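Local structure of elastase inhibitor AFUEI (Aspergillus fumigatus Af293, 3W0E) at residues 31-36 against 49-54; 10-15 against 63-68; 37-42 against 56-61. The protein inhibits serine elastases, including the fungus's own enzyme non-competitively at nanomolar strength and human leukocyte elastase. One frame throughout, in Å; residues are numbered along the deposited sequence.

Contact 1 (31-36 against 49-54); sequences SNPIRV and ASRLNI
Strands 34-37 and 52-56 form the parallel pair of the small three-stranded sheet in this I78 inhibitor, with Ile34 beside Leu52, Arg35 beside Asn53 and Val36 beside Ile54. The bonds step from strand to strand as in a parallel pair: Leu52 bonds to Pro33 and Arg35 on either side of Ile34, and Arg35 to Leu52 and Ile54 on either side of Asn53. Arg35 N meets Leu52 O at 2.8 Å and Ile54 N meets Arg35 O at 2.9 Å. Water 1 accepts from Asn32 N and donates to Ser50 O, bridging the two segments just before the strands begin.

Alternation sends the aliphatic chains to one face. There CG2 of Ile34 lies 4.1 Å from CG1 of Ile54, the two side chains side by side, while CB of Leu52 rests 3.8 Å from CB of Ser31. Branched and aliphatic residues suit this face because Leu52 also meets Cys5 and Ala9 of helix 2-15, and Ile34, Val36 and Ile54 meet Tyr21.

The other face is polar. Arg35 runs out with CG anti to the backbone N (chi1 171°) and later bends at chi3, and its NE donates to Asn53 OD1 at 2.8 Å, nearly in line with the amide C=O. NH2 adds a weak bond to the same oxygen, so one acceptor meets an edge of the guanidinium. Over a face of that group lies the guanidinium of Arg51, centres 3.5 Å apart and planes 20° apart. The long arms of the two arginines let their flat groups overlap. Arg51 NE forms a salt bridge with Ala68 OXT. Asn53 uses both ends of its amide, its oxygen fixing Arg35 and its nitrogen bonding to Ala68 OXT and to His66 O. The C-terminal carboxylate probably eases the repulsion between the stacked arginines.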
ATOM      1  N   SER A  31       5.391  -9.529 -11.433  1.00 31.10           N
ATOM      2  CA  SER A  31       5.345  -9.774  -9.997  1.00 26.49           C
ATOM      3  C   SER A  31       4.635 -11.068  -9.668  1.00 24.21           C
ATOM      4  O   SER A  31       3.744 -11.464 -10.364  1.00 27.62           O
ATOM      5  CB  SER A  31       4.669  -8.629  -9.252  1.00 26.59           C
ATOM      6  OG  SER A  31       5.450  -7.465  -9.235  1.00 31.15           O
ATOM      7  N   ASN A  32       5.030 -11.704  -8.581  1.00 24.38           N
ATOM      8  CA  ASN A  32       4.365 -12.906  -8.115  1.00 29.26           C
ATOM      9  C   ASN A  32       4.475 -13.023  -6.592  1.00 28.30           C
ATOM     10  O   ASN A  32       5.555 -13.144  -6.079  1.00 27.67           O
ATOM     11  CB  ASN A  32       4.995 -14.126  -8.799  1.00 31.82           C
ATOM     12  CG  ASN A  32       4.271 -15.414  -8.497  1.00 37.46           C
ATOM     13  OD1 ASN A  32       4.787 -16.494  -8.730  1.00 44.91           O
ATOM     14  ND2 ASN A  32       3.097 -15.305  -7.956  1.00 36.56           N
ATOM     15  N   PRO A  33       3.378 -12.957  -5.865  1.00 24.09           N
ATOM     16  CA  PRO A  33       2.020 -13.024  -6.398  1.00 25.91           C
ATOM     17  C   PRO A  33       1.412 -11.672  -6.640  1.00 23.92           C
ATOM     18  O   PRO A  33       1.942 -10.710  -6.154  1.00 16.97           O
ATOM     19  CB  PRO A  33       1.266 -13.682  -5.273  1.00 23.42           C
ATOM     20  CG  PRO A  33       2.026 -13.333  -4.076  1.00 25.91           C
ATOM     21  CD  PRO A  33       3.426 -13.334  -4.453  1.00 22.56           C
ATOM     22  N   ILE A  34       0.318 -11.635  -7.396  1.00 18.36           N
ATOM     23  CA  ILE A  34      -0.412 -10.386  -7.611  1.00 16.59           C
ATOM     24  C   ILE A  34      -1.823 -10.591  -7.054  1.00 16.59           C
ATOM     25  O   ILE A  34      -2.471 -11.610  -7.333  1.00 17.16           O
ATOM     26  CB  ILE A  34      -0.545 -10.068  -9.096  1.00 19.42           C
ATOM     27  CG1 ILE A  34       0.819  -9.745  -9.703  1.00 19.66           C
ATOM     28  CG2 ILE A  34      -1.483  -8.894  -9.321  1.00 14.24           C
ATOM     29  CD1 ILE A  34       0.790  -9.735 -11.227  1.00 23.30           C
ATOM     30  N   ARG A  35      -2.298  -9.641  -6.257  1.00 12.81           N
ATOM     31  CA  ARG A  35      -3.629  -9.723  -5.672  1.00 15.62           C
ATOM     32  C   ARG A  35      -4.425  -8.502  -6.100  1.00 16.36           C
ATOM     33  O   ARG A  35      -3.926  -7.382  -6.051  1.00 15.56           O
ATOM     34  CB  ARG A  35      -3.551  -9.754  -4.144  1.00 15.53           C
ATOM     35  CG  ARG A  35      -4.889  -9.614  -3.438  1.00 17.12           C
ATOM     36  CD  ARG A  35      -4.737  -9.915  -1.941  1.00 18.57           C
ATOM     37  NE  ARG A  35      -3.924  -8.904  -1.277  1.00 19.68           N
ATOM     38  CZ  ARG A  35      -3.596  -8.942   0.011  1.00 22.03           C
ATOM     39  NH1 ARG A  35      -3.993  -9.961   0.761  1.00 21.66           N
ATOM     40  NH2 ARG A  35      -2.861  -7.970   0.534  1.00 20.39           N
ATOM     41  N   VAL A  36      -5.664  -8.714  -6.523  1.00 12.50           N
ATOM     42  CA  VAL A  36      -6.518  -7.585  -6.876  1.00 14.68           C
ATOM     43  C   VAL A  36      -7.415  -7.230  -5.675  1.00 14.13           C
ATOM     44  O   VAL A  36      -8.098  -8.097  -5.125  1.00 20.37           O
ATOM     45  CB  VAL A  36      -7.358  -7.887  -8.145  1.00 17.85           C
ATOM     46  CG1 VAL A  36      -8.216  -6.662  -8.513  1.00 19.73           C
ATOM     47  CG2 VAL A  36      -6.441  -8.221  -9.310  1.00 17.33           C
ATOM     48  N   ALA A  49       6.245  -8.537   1.190  1.00 20.02           N
ATOM     49  CA  ALA A  49       6.971  -7.536   0.415  1.00 21.88           C
ATOM     50  C   ALA A  49       6.968  -7.828  -1.071  1.00 18.52           C
ATOM     51  O   ALA A  49       7.150  -6.915  -1.860  1.00 21.13           O
ATOM     52  CB  ALA A  49       8.423  -7.422   0.907  1.00 18.77           C
ATOM     53  N   SER A  50       6.787  -9.101  -1.432  1.00 23.49           N
ATOM     54  CA  SER A  50       6.850  -9.543  -2.831  1.00 28.39           C
ATOM     55  C   SER A  50       5.509  -9.454  -3.564  1.00 26.38           C
ATOM     56  O   SER A  50       5.449  -9.634  -4.779  1.00 27.11           O
ATOM     57  CB  SER A  50       7.346 -10.999  -2.916  1.00 25.22           C
ATOM     58  OG  SER A  50       8.522 -11.205  -2.141  1.00 36.56           O
ATOM     59  N   ARG A  51       4.436  -9.200  -2.826  1.00 19.34           N
ATOM     60  CA  ARG A  51       3.094  -9.234  -3.399  1.00 17.21           C
ATOM     61  C   ARG A  51       2.666  -7.880  -3.946  1.00 22.31           C
ATOM     62  O   ARG A  51       2.699  -6.860  -3.236  1.00 20.84           O
ATOM     63  CB  ARG A  51       2.087  -9.728  -2.357  1.00 18.00           C
ATOM     64  CG  ARG A  51       0.620  -9.806  -2.878  1.00 13.85           C
ATOM     65  CD  ARG A  51      -0.227 -10.590  -1.927  1.00 20.47           C
ATOM     66  NE  ARG A  51      -0.150 -10.041  -0.577  1.00 22.41           N
ATOM     67  CZ  ARG A  51      -0.572 -10.664   0.517  1.00 21.42           C
ATOM     68  NH1 ARG A  51      -1.138 -11.861   0.434  1.00 23.16           N
ATOM     69  NH2 ARG A  51      -0.434 -10.077   1.706  1.00 23.90           N
ATOM     70  N   LEU A  52       2.294  -7.857  -5.224  1.00 15.73           N
ATOM     71  CA  LEU A  52       1.810  -6.636  -5.826  1.00 18.88           C
ATOM     72  C   LEU A  52       0.300  -6.600  -5.647  1.00 17.35           C
ATOM     73  O   LEU A  52      -0.404  -7.528  -6.049  1.00 16.78           O
ATOM     74  CB  LEU A  52       2.175  -6.564  -7.303  1.00 16.49           C
ATOM     75  CG  LEU A  52       1.583  -5.381  -8.060  1.00 21.29           C
ATOM     76  CD1 LEU A  52       1.966  -4.046  -7.394  1.00 22.28           C
ATOM     77  CD2 LEU A  52       2.045  -5.406  -9.511  1.00 19.20           C
ATOM     78  N   ASN A  53      -0.184  -5.530  -5.030  1.00 18.79           N
ATOM     79  CA  ASN A  53      -1.619  -5.329  -4.865  1.00 17.64           C
ATOM     80  C   ASN A  53      -2.104  -4.293  -5.847  1.00 14.48           C
ATOM     81  O   ASN A  53      -1.605  -3.178  -5.884  1.00 17.16           O
ATOM     82  CB  ASN A  53      -1.953  -4.873  -3.441  1.00 16.41           C
ATOM     83  CG  ASN A  53      -1.593  -5.896  -2.408  1.00 14.65           C
ATOM     84  OD1 ASN A  53      -2.276  -6.908  -2.256  1.00 18.48           O
ATOM     85  ND2 ASN A  53      -0.502  -5.655  -1.694  1.00 23.60           N
ATOM     86  N   ILE A  54      -3.079  -4.677  -6.664  1.00 18.94           N
ATOM     87  CA  ILE A  54      -3.678  -3.756  -7.612  1.00 14.72           C
ATOM     88  C   ILE A  54      -5.064  -3.421  -7.081  1.00 13.04           C
ATOM     89  O   ILE A  54      -5.912  -4.303  -6.958  1.00 13.59           O
ATOM     90  CB  ILE A  54      -3.820  -4.418  -8.976  1.00 15.76           C
ATOM     91  CG1 ILE A  54      -2.446  -4.879  -9.484  1.00 15.87           C
ATOM     92  CG2 ILE A  54      -4.477  -3.453  -9.967  1.00 16.65           C
ATOM     93  CD1 ILE A  54      -1.547  -3.750  -9.895  1.00 19.52           C
TER
HETATM   94  O   HOH W   1       6.978 -10.173  -6.764  1.00 24.93           O

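Contact 2 (10-15 against 63-68); sequences QFVKQE and ISAHCA
Two side chains from successive positions of helix 2-15 turn to Ala65 by different torsions. In Val12, CG1 stands anti to the backbone N (chi1 172°) and rests 3.7 Å from Ala65 CB. In Lys13, CG is anti to the carbonyl carbon (chi1 -85°), and the chain then runs nearly extended past the strand until a bend at chi4. NZ arrives 2.6 Å from Ala65 O, a hydrogen bond whose geometry is doubtful because Lys13 CE is modelled too close to the same oxygen.

Helix segment 10-15 and strand segment 63-67 run nearly antiparallel (165°), their axes 7.3 Å apart at closest. A methyl group is small enough for Ala65 to sit beneath the helix, and the compact valine packs its CG1 methyl against it while also reaching Ile54 on the next strand. A lysine is long enough for its amine to reach the Ala65 carbonyl, though the model leaves the exact placing in doubt. Close by, Ile63 and Ser64 both face Gln55 in a classic beta bulge. Further on, the Cys67-Cys5 disulfide ties strand 62-67 to helix 2-15, and His66 stacks on His66 of the second subunit. The contact is buried, its apolar part the Val12-Ala65 pair; Ala65 N is enclosed with no partner in the model, an energetic cost.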
ATOM      1  N   GLN A  10       5.143   1.055  -9.093  1.00 37.92           N
ATOM      2  CA  GLN A  10       5.468   2.423  -9.493  1.00 38.11           C
ATOM      3  C   GLN A  10       4.962   2.704 -10.900  1.00 39.43           C
ATOM      4  O   GLN A  10       4.364   3.753 -11.152  1.00 38.68           O
ATOM      5  CB  GLN A  10       6.982   2.653  -9.434  1.00 40.91           C
ATOM      6  CG  GLN A  10       7.428   4.035  -9.898  1.00 46.00           C
ATOM      7  CD  GLN A  10       7.138   5.114  -8.869  1.00 55.08           C
ATOM      8  OE1 GLN A  10       6.478   4.861  -7.853  1.00 51.78           O
ATOM      9  NE2 GLN A  10       7.635   6.327  -9.122  1.00 49.12           N
ATOM     10  N   PHE A  11       5.223   1.762 -11.805  1.00 31.43           N
ATOM     11  CA  PHE A  11       4.748   1.833 -13.181  1.00 36.37           C
ATOM     12  C   PHE A  11       3.236   1.986 -13.200  1.00 33.24           C
ATOM     13  O   PHE A  11       2.685   2.761 -13.983  1.00 33.50           O
ATOM     14  CB  PHE A  11       5.143   0.556 -13.928  1.00 37.01           C
ATOM     15  CG  PHE A  11       4.493   0.410 -15.279  1.00 36.66           C
ATOM     16  CD1 PHE A  11       3.363  -0.372 -15.438  1.00 38.29           C
ATOM     17  CD2 PHE A  11       5.019   1.048 -16.391  1.00 41.76           C
ATOM     18  CE1 PHE A  11       2.763  -0.511 -16.677  1.00 40.51           C
ATOM     19  CE2 PHE A  11       4.416   0.915 -17.633  1.00 42.77           C
ATOM     20  CZ  PHE A  11       3.289   0.136 -17.774  1.00 41.02           C
ATOM     21  N   VAL A  12       2.574   1.225 -12.334  1.00 34.51           N
ATOM     22  CA  VAL A  12       1.118   1.223 -12.254  1.00 34.36           C
ATOM     23  C   VAL A  12       0.600   2.560 -11.724  1.00 32.21           C
ATOM     24  O   VAL A  12      -0.274   3.176 -12.337  1.00 34.42           O
ATOM     25  CB  VAL A  12       0.601   0.071 -11.361  1.00 27.11           C
ATOM     26  CG1 VAL A  12      -0.897   0.211 -11.128  1.00 27.49           C
ATOM     27  CG2 VAL A  12       0.937  -1.281 -11.984  1.00 26.99           C
ATOM     28  N   LYS A  13       1.131   3.005 -10.586  1.00 35.03           N
ATOM     29  CA  LYS A  13       0.745   4.305 -10.036  1.00 31.69           C
ATOM     30  C   LYS A  13       0.983   5.442 -11.041  1.00 36.78           C
ATOM     31  O   LYS A  13       0.275   6.442 -11.027  1.00 38.54           O
ATOM     32  CB  LYS A  13       1.500   4.594  -8.732  1.00 34.91           C
ATOM     33  CG  LYS A  13       0.883   4.003  -7.451  1.00 26.41           C
ATOM     34  CD  LYS A  13       1.932   3.946  -6.337  1.00 32.92           C
ATOM     35  CE  LYS A  13       1.324   3.721  -4.957  1.00 38.23           C
ATOM     36  NZ  LYS A  13       2.168   2.827  -4.084  1.00 32.18           N
ATOM     37  N   GLN A  14       1.958   5.271 -11.930  1.00 38.78           N
ATOM     38  CA  GLN A  14       2.386   6.354 -12.820  1.00 39.83           C
ATOM     39  C   GLN A  14       1.750   6.355 -14.211  1.00 43.29           C
ATOM     40  O   GLN A  14       1.615   7.412 -14.831  1.00 44.48           O
ATOM     41  CB  GLN A  14       3.917   6.341 -12.972  1.00 44.88           C
ATOM     42  CG  GLN A  14       4.685   6.890 -11.763  1.00 47.84           C
ATOM     43  CD  GLN A  14       6.194   6.851 -11.963  1.00 51.05           C
ATOM     44  OE1 GLN A  14       6.962   7.259 -11.088  1.00 51.70           O
ATOM     45  NE2 GLN A  14       6.626   6.358 -13.124  1.00 49.38           N
ATOM     46  N   GLU A  15       1.369   5.182 -14.705  1.00 36.67           N
ATOM     47  CA  GLU A  15       0.944   5.056 -16.098  1.00 33.09           C
ATOM     48  C   GLU A  15      -0.463   4.482 -16.284  1.00 35.02           C
ATOM     49  O   GLU A  15      -1.105   4.712 -17.317  1.00 39.02           O
ATOM     50  CB  GLU A  15       1.946   4.171 -16.850  1.00 37.60           C
ATOM     51  CG  GLU A  15       3.385   4.663 -16.797  1.00 41.49           C
ATOM     52  CD  GLU A  15       3.736   5.594 -17.950  1.00 47.14           C
ATOM     53  OE1 GLU A  15       2.870   6.399 -18.363  1.00 48.09           O
ATOM     54  OE2 GLU A  15       4.881   5.514 -18.450  1.00 52.74           O
ATOM     55  N   ILE A  63      -7.097   2.151  -9.313  1.00 18.41           N
ATOM     56  CA  ILE A  63      -7.001   3.363  -8.495  1.00 18.59           C
ATOM     57  C   ILE A  63      -5.703   3.448  -7.715  1.00 20.01           C
ATOM     58  O   ILE A  63      -5.352   4.526  -7.240  1.00 21.16           O
ATOM     59  CB  ILE A  63      -8.195   3.564  -7.528  1.00 17.88           C
ATOM     60  CG1 ILE A  63      -8.297   2.435  -6.504  1.00 18.88           C
ATOM     61  CG2 ILE A  63      -9.519   3.712  -8.316  1.00 21.89           C
ATOM     62  CD1 ILE A  63      -9.658   2.404  -5.806  1.00 22.26           C
ATOM     63  N   SER A  64      -5.009   2.322  -7.548  1.00 13.39           N
ATOM     64  CA  SER A  64      -3.713   2.366  -6.872  1.00 20.89           C
ATOM     65  C   SER A  64      -3.003   1.025  -6.877  1.00 18.10           C
ATOM     66  O   SER A  64      -3.571   0.015  -7.292  1.00 17.90           O
ATOM     67  CB  SER A  64      -3.894   2.827  -5.426  1.00 20.62           C
ATOM     68  OG  SER A  64      -2.675   3.305  -4.871  1.00 26.75           O
ATOM     69  N   ALA A  65      -1.757   1.023  -6.406  1.00 19.24           N
ATOM     70  CA  ALA A  65      -0.999  -0.223  -6.262  1.00 18.74           C
ATOM     71  C   ALA A  65       0.013  -0.075  -5.140  1.00 21.32           C
ATOM     72  O   ALA A  65       0.540   1.011  -4.915  1.00 24.68           O
ATOM     73  CB  ALA A  65      -0.290  -0.586  -7.572  1.00 21.61           C
ATOM     74  N   HIS A  66       0.272  -1.164  -4.428  1.00 22.80           N
ATOM     75  CA  HIS A  66       1.329  -1.160  -3.425  1.00 22.31           C
ATOM     76  C   HIS A  66       1.757  -2.587  -3.169  1.00 23.69           C
ATOM     77  O   HIS A  66       1.001  -3.520  -3.438  1.00 21.66           O
ATOM     78  CB  HIS A  66       0.874  -0.475  -2.124  1.00 21.02           C
ATOM     79  CG  HIS A  66      -0.145  -1.247  -1.344  1.00 23.48           C
ATOM     80  ND1 HIS A  66      -1.479  -1.275  -1.688  1.00 19.10           N
ATOM     81  CD2 HIS A  66      -0.031  -1.991  -0.220  1.00 18.87           C
ATOM     82  CE1 HIS A  66      -2.139  -2.021  -0.819  1.00 25.49           C
ATOM     83  NE2 HIS A  66      -1.286  -2.463   0.086  1.00 23.85           N
ATOM     84  N   CYS A  67       2.976  -2.759  -2.667  1.00 19.43           N
ATOM     85  CA  CYS A  67       3.466  -4.082  -2.346  1.00 22.39           C
ATOM     86  C   CYS A  67       3.192  -4.377  -0.878  1.00 25.47           C
ATOM     87  O   CYS A  67       3.552  -3.580  -0.001  1.00 27.65           O
ATOM     88  CB  CYS A  67       4.959  -4.196  -2.672  1.00 20.91           C
ATOM     89  SG  CYS A  67       5.308  -3.867  -4.389  1.00 32.81           S
ATOM     90  N   ALA A  68       2.527  -5.502  -0.618  1.00 21.57           N
ATOM     91  CA  ALA A  68       2.196  -5.903   0.741  1.00 22.28           C
ATOM     92  C   ALA A  68       1.361  -7.164   0.751  1.00 24.57           C
ATOM     93  O   ALA A  68       1.207  -7.828   1.784  1.00 22.48           O
ATOM     94  CB  ALA A  68       1.459  -4.762   1.471  1.00 26.08           C
ATOM     95  OXT ALA A  68       0.793  -7.550  -0.273  1.00 23.34           O
TER

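Contact 3 (37-42 against 56-61); sequences LHPGDM and VNENNE
One backbone hydrogen bond joins the two loops directly: Val56 N gives to Leu37 O at 3.1 Å, the last rung of the parallel pairing. Water 2 spans the same place, donating to Leu37 O and to Val56 O.

Packing does the rest. His38 and Val56 lie side by side, with CD2 of the ring 3.7 Å from CG2 of the valine. Pro39 meets Glu58 with its CG 3.7 Å from Glu58 CG, so the aliphatic stem of the acid serves as an apolar surface, and Pro39 CD sits 3.4 Å from Val56 O.

Polar side chains brace each loop from within. Asp41 OD2 takes both His38 N (2.9 Å) and His38 ND1 from the same face of the carboxylate, which ties the ends of a type II turn together; Gly40 in this turn has positive phi, easily adopted without a side chain. Asn57 OD1 accepts Asn59 N, an Asx turn, and Glu61 N from opposite faces, while its ND2 donates to Glu61 OE2 at 2.9 Å.

The first loop leads from strand 34-37 to strand 42-44, where Met42 pairs antiparallel with a strand of the second subunit; the second is the hairpin connection between strands 52-56 and 62-67.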
ATOM      1  N   LEU A  37      -7.400  -5.962  -5.261  1.00 14.78           N
ATOM      2  CA  LEU A  37      -8.178  -5.526  -4.116  1.00 11.82           C
ATOM      3  C   LEU A  37      -9.420  -4.805  -4.625  1.00 15.71           C
ATOM      4  O   LEU A  37      -9.291  -3.792  -5.285  1.00 16.90           O
ATOM      5  CB  LEU A  37      -7.353  -4.581  -3.244  1.00 18.33           C
ATOM      6  CG  LEU A  37      -6.118  -5.234  -2.604  1.00 14.52           C
ATOM      7  CD1 LEU A  37      -5.370  -4.248  -1.741  1.00 19.10           C
ATOM      8  CD2 LEU A  37      -6.569  -6.455  -1.783  1.00 17.87           C
ATOM      9  N   HIS A  38     -10.599  -5.353  -4.328  1.00 16.73           N
ATOM     10  CA  HIS A  38     -11.874  -4.763  -4.760  1.00 18.44           C
ATOM     11  C   HIS A  38     -12.542  -4.002  -3.628  1.00 22.37           C
ATOM     12  O   HIS A  38     -12.344  -4.317  -2.457  1.00 15.14           O
ATOM     13  CB  HIS A  38     -12.832  -5.854  -5.230  1.00 18.47           C
ATOM     14  CG  HIS A  38     -12.277  -6.710  -6.319  1.00 21.03           C
ATOM     15  ND1 HIS A  38     -11.586  -7.879  -6.071  1.00 22.25           N
ATOM     16  CD2 HIS A  38     -12.308  -6.572  -7.666  1.00 21.24           C
ATOM     17  CE1 HIS A  38     -11.221  -8.424  -7.216  1.00 20.05           C
ATOM     18  NE2 HIS A  38     -11.649  -7.652  -8.199  1.00 22.72           N
ATOM     19  N   PRO A  39     -13.374  -3.010  -3.976  1.00 17.85           N
ATOM     20  CA  PRO A  39     -13.954  -2.186  -2.916  1.00 21.09           C
ATOM     21  C   PRO A  39     -14.794  -3.054  -2.007  1.00 20.79           C
ATOM     22  O   PRO A  39     -15.560  -3.892  -2.495  1.00 25.28           O
ATOM     23  CB  PRO A  39     -14.821  -1.165  -3.679  1.00 21.19           C
ATOM     24  CG  PRO A  39     -14.979  -1.717  -5.046  1.00 25.62           C
ATOM     25  CD  PRO A  39     -13.783  -2.576  -5.323  1.00 17.66           C
ATOM     26  N   GLY A  40     -14.612  -2.888  -0.704  1.00 21.22           N
ATOM     27  CA  GLY A  40     -15.403  -3.622   0.269  1.00 25.86           C
ATOM     28  C   GLY A  40     -14.897  -5.018   0.603  1.00 25.70           C
ATOM     29  O   GLY A  40     -15.401  -5.651   1.539  1.00 24.41           O
ATOM     30  N   ASP A  41     -13.931  -5.518  -0.167  1.00 23.93           N
ATOM     31  CA  ASP A  41     -13.280  -6.787   0.169  1.00 23.61           C
ATOM     32  C   ASP A  41     -12.854  -6.742   1.623  1.00 20.82           C
ATOM     33  O   ASP A  41     -12.303  -5.740   2.077  1.00 18.19           O
ATOM     34  CB  ASP A  41     -12.024  -7.016  -0.691  1.00 20.54           C
ATOM     35  CG  ASP A  41     -12.335  -7.575  -2.074  1.00 29.67           C
ATOM     36  OD1 ASP A  41     -13.522  -7.849  -2.365  1.00 25.30           O
ATOM     37  OD2 ASP A  41     -11.383  -7.750  -2.885  1.00 23.91           O
ATOM     38  N   MET A  42     -13.102  -7.815   2.367  1.00 19.99           N
ATOM     39  CA  MET A  42     -12.547  -7.924   3.710  1.00 15.94           C
ATOM     40  C   MET A  42     -11.206  -8.630   3.592  1.00 22.13           C
ATOM     41  O   MET A  42     -11.134  -9.773   3.104  1.00 22.70           O
ATOM     42  CB  MET A  42     -13.468  -8.743   4.636  1.00 24.02           C
ATOM     43  CG  MET A  42     -14.827  -8.121   4.903  1.00 28.43           C
ATOM     44  SD  MET A  42     -14.773  -6.473   5.658  1.00 36.29           S
ATOM     45  CE  MET A  42     -13.722  -6.765   7.096  1.00 24.28           C
ATOM     46  N   VAL A  56      -8.634  -1.691  -7.399  1.00 13.87           N
ATOM     47  CA  VAL A  56      -9.522  -1.202  -8.444  1.00 16.06           C
ATOM     48  C   VAL A  56     -10.797  -0.635  -7.808  1.00 17.00           C
ATOM     49  O   VAL A  56     -11.111  -0.902  -6.631  1.00 14.86           O
ATOM     50  CB  VAL A  56      -9.855  -2.319  -9.486  1.00 12.60           C
ATOM     51  CG1 VAL A  56      -8.583  -2.806 -10.195  1.00 13.33           C
ATOM     52  CG2 VAL A  56     -10.564  -3.497  -8.813  1.00 14.12           C
ATOM     53  N   ASN A  57     -11.516   0.179  -8.566  1.00 15.50           N
ATOM     54  CA  ASN A  57     -12.857   0.592  -8.144  1.00 17.14           C
ATOM     55  C   ASN A  57     -13.922  -0.409  -8.568  1.00 18.85           C
ATOM     56  O   ASN A  57     -13.609  -1.510  -9.052  1.00 16.34           O
ATOM     57  CB  ASN A  57     -13.193   2.004  -8.641  1.00 19.97           C
ATOM     58  CG  ASN A  57     -13.206   2.117 -10.155  1.00 19.47           C
ATOM     59  OD1 ASN A  57     -13.348   1.117 -10.874  1.00 16.89           O
ATOM     60  ND2 ASN A  57     -13.065   3.356 -10.657  1.00 22.07           N
ATOM     61  N   GLU A  58     -15.188  -0.038  -8.386  1.00 14.92           N
ATOM     62  CA  GLU A  58     -16.272  -0.966  -8.678  1.00 18.55           C
ATOM     63  C   GLU A  58     -16.395  -1.313 -10.162  1.00 20.63           C
ATOM     64  O   GLU A  58     -17.096  -2.264 -10.538  1.00 22.36           O
ATOM     65  CB  GLU A  58     -17.591  -0.436  -8.109  1.00 26.95           C
ATOM     66  CG  GLU A  58     -18.108  -1.263  -6.925  1.00 33.84           C
ATOM     67  CD  GLU A  58     -18.464  -0.411  -5.721  1.00 39.50           C
ATOM     68  OE1 GLU A  58     -19.089  -0.947  -4.778  1.00 37.17           O
ATOM     69  OE2 GLU A  58     -18.113   0.795  -5.712  1.00 38.97           O
ATOM     70  N   ASN A  59     -15.704  -0.554 -11.000  1.00 19.16           N
ATOM     71  CA  ASN A  59     -15.721  -0.815 -12.432  1.00 17.40           C
ATOM     72  C   ASN A  59     -14.427  -1.437 -12.948  1.00 16.24           C
ATOM     73  O   ASN A  59     -14.177  -1.459 -14.150  1.00 17.48           O
ATOM     74  CB  ASN A  59     -16.035   0.477 -13.168  1.00 18.65           C
ATOM     75  CG  ASN A  59     -17.429   0.967 -12.866  1.00 26.40           C
ATOM     76  OD1 ASN A  59     -18.346   0.163 -12.700  1.00 27.24           O
ATOM     77  ND2 ASN A  59     -17.590   2.282 -12.746  1.00 32.25           N
ATOM     78  N   ASN A  60     -13.626  -1.963 -12.030  1.00 16.49           N
ATOM     79  CA  ASN A  60     -12.372  -2.631 -12.363  1.00 15.30           C
ATOM     80  C   ASN A  60     -11.356  -1.651 -12.924  1.00 16.37           C
ATOM     81  O   ASN A  60     -10.461  -2.046 -13.669  1.00 16.72           O
ATOM     82  CB  ASN A  60     -12.577  -3.793 -13.357  1.00 13.02           C
ATOM     83  CG  ASN A  60     -11.379  -4.733 -13.413  1.00 19.10           C
ATOM     84  OD1 ASN A  60     -10.862  -5.158 -12.379  1.00 18.23           O
ATOM     85  ND2 ASN A  60     -10.941  -5.067 -14.620  1.00 14.31           N
ATOM     86  N   GLU A  61     -11.497  -0.374 -12.573  1.00 14.63           N
ATOM     87  CA  GLU A  61     -10.542   0.645 -12.999  1.00 16.82           C
ATOM     88  C   GLU A  61      -9.472   0.820 -11.939  1.00 16.70           C
ATOM     89  O   GLU A  61      -9.782   0.918 -10.763  1.00 18.07           O
ATOM     90  CB  GLU A  61     -11.269   1.958 -13.293  1.00 18.81           C
ATOM     91  CG  GLU A  61     -12.285   1.766 -14.410  1.00 21.37           C
ATOM     92  CD  GLU A  61     -13.285   2.902 -14.513  1.00 30.01           C
ATOM     93  OE1 GLU A  61     -13.978   2.967 -15.557  1.00 38.03           O
ATOM     94  OE2 GLU A  61     -13.385   3.721 -13.564  1.00 26.82           O
TER
HETATM   95  O   HOH W   2     -10.688  -1.331  -3.867  1.00 23.92           O

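Overall arrangement
Contacts 1 and 3 involve strand 52-56, the middle strand of the sheet, and contact 2 its neighbour 62-67, covered by the helix. Contact 3 continues the pairing of contact 1 into the loops, centres about 15 Å apart, the two joined through Ile54 O and Leu37 N, 2.8 Å apart. Contacts 1 and 2, centres about 10 Å apart, meet at the C-terminus, where Ala68 OXT, one residue beyond the disulfide-bonded Cys67, lies 2.7 Å from Arg51 NE. Contacts 2 and 3, about 14 Å apart, meet where Ile63 CD1 packs 3.7 Å from Val56 O; both touch the second subunit. Contacts 1 and 3 flank the connection that in CI-2 relatives carries the protease-binding loop, and probably does so here.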